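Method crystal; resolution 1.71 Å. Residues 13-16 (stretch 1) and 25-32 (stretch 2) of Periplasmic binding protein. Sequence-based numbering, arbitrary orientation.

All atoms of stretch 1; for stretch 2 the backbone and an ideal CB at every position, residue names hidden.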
# COMPACT_ATOMS: atom_id res chain seq x y z
N ASN A 13 1.69 -29.90 -19.34
CA ASN A 13 0.54 -29.41 -18.53
C ASN A 13 0.91 -28.84 -17.16
O ASN A 13 0.08 -28.17 -16.55
CB ASN A 13 -0.49 -30.54 -18.34
CG ASN A 13 -1.49 -30.63 -19.48
OD1 ASN A 13 -1.60 -29.72 -20.31
ND2 ASN A 13 -2.24 -31.72 -19.52
N ILE A 14 2.13 -29.10 -16.69
CA ILE A 14 2.57 -28.71 -15.34
C ILE A 14 3.79 -27.78 -15.38
O ILE A 14 4.63 -27.90 -16.25
CB ILE A 14 2.95 -29.97 -14.52
CG1 ILE A 14 1.74 -30.89 -14.34
CG2 ILE A 14 3.56 -29.59 -13.16
CD1 ILE A 14 0.57 -30.28 -13.58
N LYS A 15 3.87 -26.84 -14.44
CA LYS A 15 5.10 -26.07 -14.22
C LYS A 15 5.44 -26.01 -12.74
O LYS A 15 4.59 -26.24 -11.89
CB LYS A 15 4.98 -24.64 -14.78
CG LYS A 15 3.97 -23.76 -14.06
CD LYS A 15 3.79 -22.43 -14.77
CE LYS A 15 2.73 -21.55 -14.11
NZ LYS A 15 2.28 -20.50 -15.06
N VAL A 16 6.70 -25.68 -12.46
CA VAL A 16 7.21 -25.60 -11.10
C VAL A 16 7.72 -24.19 -10.84
O VAL A 16 8.56 -23.67 -11.58
CB VAL A 16 8.36 -26.61 -10.87
CG1 VAL A 16 8.92 -26.47 -9.46
CG2 VAL A 16 7.88 -28.02 -11.15
N UNK A 25 6.83 -25.37 -5.98
CA UNK A 25 5.40 -25.64 -6.03
C UNK A 25 5.00 -25.99 -7.45
O UNK A 25 5.19 -25.19 -8.37
CB UNK A 25 4.60 -24.44 -5.52
N UNK A 26 4.45 -27.20 -7.64
CA UNK A 26 3.91 -27.62 -8.93
C UNK A 26 2.49 -27.11 -9.11
O UNK A 26 1.72 -27.10 -8.17
CB UNK A 26 3.94 -29.14 -9.06
N UNK A 27 2.17 -26.70 -10.33
CA UNK A 27 0.85 -26.16 -10.66
C UNK A 27 0.64 -26.28 -12.15
O UNK A 27 1.58 -26.60 -12.89
CB UNK A 27 0.71 -24.71 -10.21
N UNK A 28 -0.57 -26.04 -12.61
CA UNK A 28 -0.85 -26.05 -14.04
C UNK A 28 -0.02 -24.99 -14.75
O UNK A 28 0.24 -23.92 -14.20
CB UNK A 28 -2.34 -25.82 -14.30
N UNK A 29 0.41 -25.29 -15.97
CA UNK A 29 1.18 -24.35 -16.77
C UNK A 29 0.35 -23.10 -17.03
O UNK A 29 0.86 -21.97 -16.94
CB UNK A 29 1.62 -24.99 -18.09
N UNK A 30 -0.92 -23.30 -17.33
CA UNK A 30 -1.89 -22.23 -17.56
C UNK A 30 -2.75 -22.03 -16.30
O UNK A 30 -3.58 -22.87 -15.95
CB UNK A 30 -2.77 -22.55 -18.77
N UNK A 31 -2.53 -20.90 -15.63
CA UNK A 31 -3.24 -20.56 -14.39
C UNK A 31 -4.37 -19.63 -14.75
O UNK A 31 -4.14 -18.59 -15.35
CB UNK A 31 -2.31 -19.92 -13.36
N UNK A 32 -5.59 -20.06 -14.45
CA UNK A 32 -6.77 -19.28 -14.80
C UNK A 32 -7.59 -18.83 -13.59
O UNK A 32 -8.42 -17.97 -13.74
CB UNK A 32 -7.66 -20.10 -15.74

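Strand 14-16 and strand 25-28 run antiparallel (149° between their N-to-C directions), and main-chain hydrogen bonds set the register.

Position 25 has extended backbone angles (-119/120), and its CA-to-CB bond points away from stretch 1, with nothing of that stretch within 5.5 Å of the ideal CB. Stretch 1 therefore hardly constrains the choice, although a beta-branched residue suits the backbone. It is Val25, whose carbonyl O receives a CA-H...O contact from Val16 CA at 3.4 Å.

Position 26 forms a non-hydrogen-bonded pair with Val16, and both side chains lie on the same face. The ideal CB sits 4.1 Å from Ile14 CG2 and 4.6 Å from Val16 CG2; these methyls offer no polar partner, so a small residue or an aliphatic one would fit. The deposited Ser26 (chi1 m) places OG 3.8 Å from Val16 CG2, a packing contact.

Position 27 is the hydrogen-bonded partner of Lys15: Lys15 N donates to O of residue 27 at 2.8 Å (171°), and N of residue 27 donates to Lys15 O at 2.9 Å (152°). Both side chains occupy the face opposite that of Val16. The aliphatic stem of Lys15 invites a long, unbranched or otherwise hydrophobic side chain. Selenomethionine, Met27, fills the place, its CG 3.9 Å from Lys15 CG.

At position 28 CA-to-CB points away overall, although the ideal CB is 4.1 Å from Asn13 O. Many side chains could extend outward here. Lys28 does so with chi1 m and the rest of its chain near t, while its CA makes a 3.4 Å CA-H...O contact with Asn13 O.

Position 29 leaves the strand with angles of -61/-42, and its CB points sideways, 3.9 Å from Asn13 O. Proline is disfavoured because N of residue 29 donates to Asn13 O at 3.0 Å (161°); a flexible polar residue is plausible. Lys29 covers part of stretch 1 near its CB, then its end leads away. Lys15 NZ donates to Lys29 O at 2.8 Å.

Position 30 points away and is unconstrained by stretch 1. It is Glu30; its N donates to a water at 3.0 Å, which in turn makes a weak 3.5 Å bond to Asn13 O.

Position 31 points sideways, its ideal CB 4.9 Å from Lys15 NZ, so either an acidic or an aliphatic residue seems possible. Ile31 brings CG1 to 4.1 Å from Lys15 NZ.

Position 32 is out of reach and accepts many residues; it is Asn32.

Stretch 2 (25-32) VSMKKEIN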
# COMPACT_ATOMS: atom_id res chain seq x y z
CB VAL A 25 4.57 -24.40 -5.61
CG1 VAL A 25 3.09 -24.73 -5.63
CG2 VAL A 25 5.00 -23.89 -4.24
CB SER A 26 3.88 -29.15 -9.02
OG SER A 26 5.18 -29.65 -9.03
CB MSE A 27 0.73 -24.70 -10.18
CG MSE A 27 1.68 -23.77 -10.93
SE MSE A 27 1.63 -21.95 -10.18
CE MSE A 27 2.46 -22.38 -8.46
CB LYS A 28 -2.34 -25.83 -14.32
CG LYS A 28 -3.22 -26.97 -13.84
CD LYS A 28 -4.70 -26.67 -13.97
CE LYS A 28 -5.49 -27.94 -13.69
NZ LYS A 28 -6.88 -27.69 -13.21
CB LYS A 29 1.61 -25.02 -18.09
CG LYS A 29 2.60 -24.20 -18.92
CD LYS A 29 3.53 -25.09 -19.73
CE LYS A 29 2.81 -25.86 -20.83
NZ LYS A 29 2.62 -25.03 -22.06
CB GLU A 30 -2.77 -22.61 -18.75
CG GLU A 30 -4.01 -21.75 -18.96
CD GLU A 30 -3.71 -20.32 -19.36
OE1 GLU A 30 -2.59 -20.06 -19.85
OE2 GLU A 30 -4.61 -19.47 -19.19
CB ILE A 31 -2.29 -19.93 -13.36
CG1 ILE A 31 -1.22 -20.96 -12.92
CG2 ILE A 31 -3.05 -19.36 -12.17
CD1 ILE A 31 -1.74 -22.11 -12.06
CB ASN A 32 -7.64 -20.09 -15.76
CG ASN A 32 -8.58 -19.23 -16.58
OD1 ASN A 32 -8.18 -18.18 -17.14
ND2 ASN A 32 -9.83 -19.67 -16.70
O HOH W 1 -2.15 -25.98 -18.09
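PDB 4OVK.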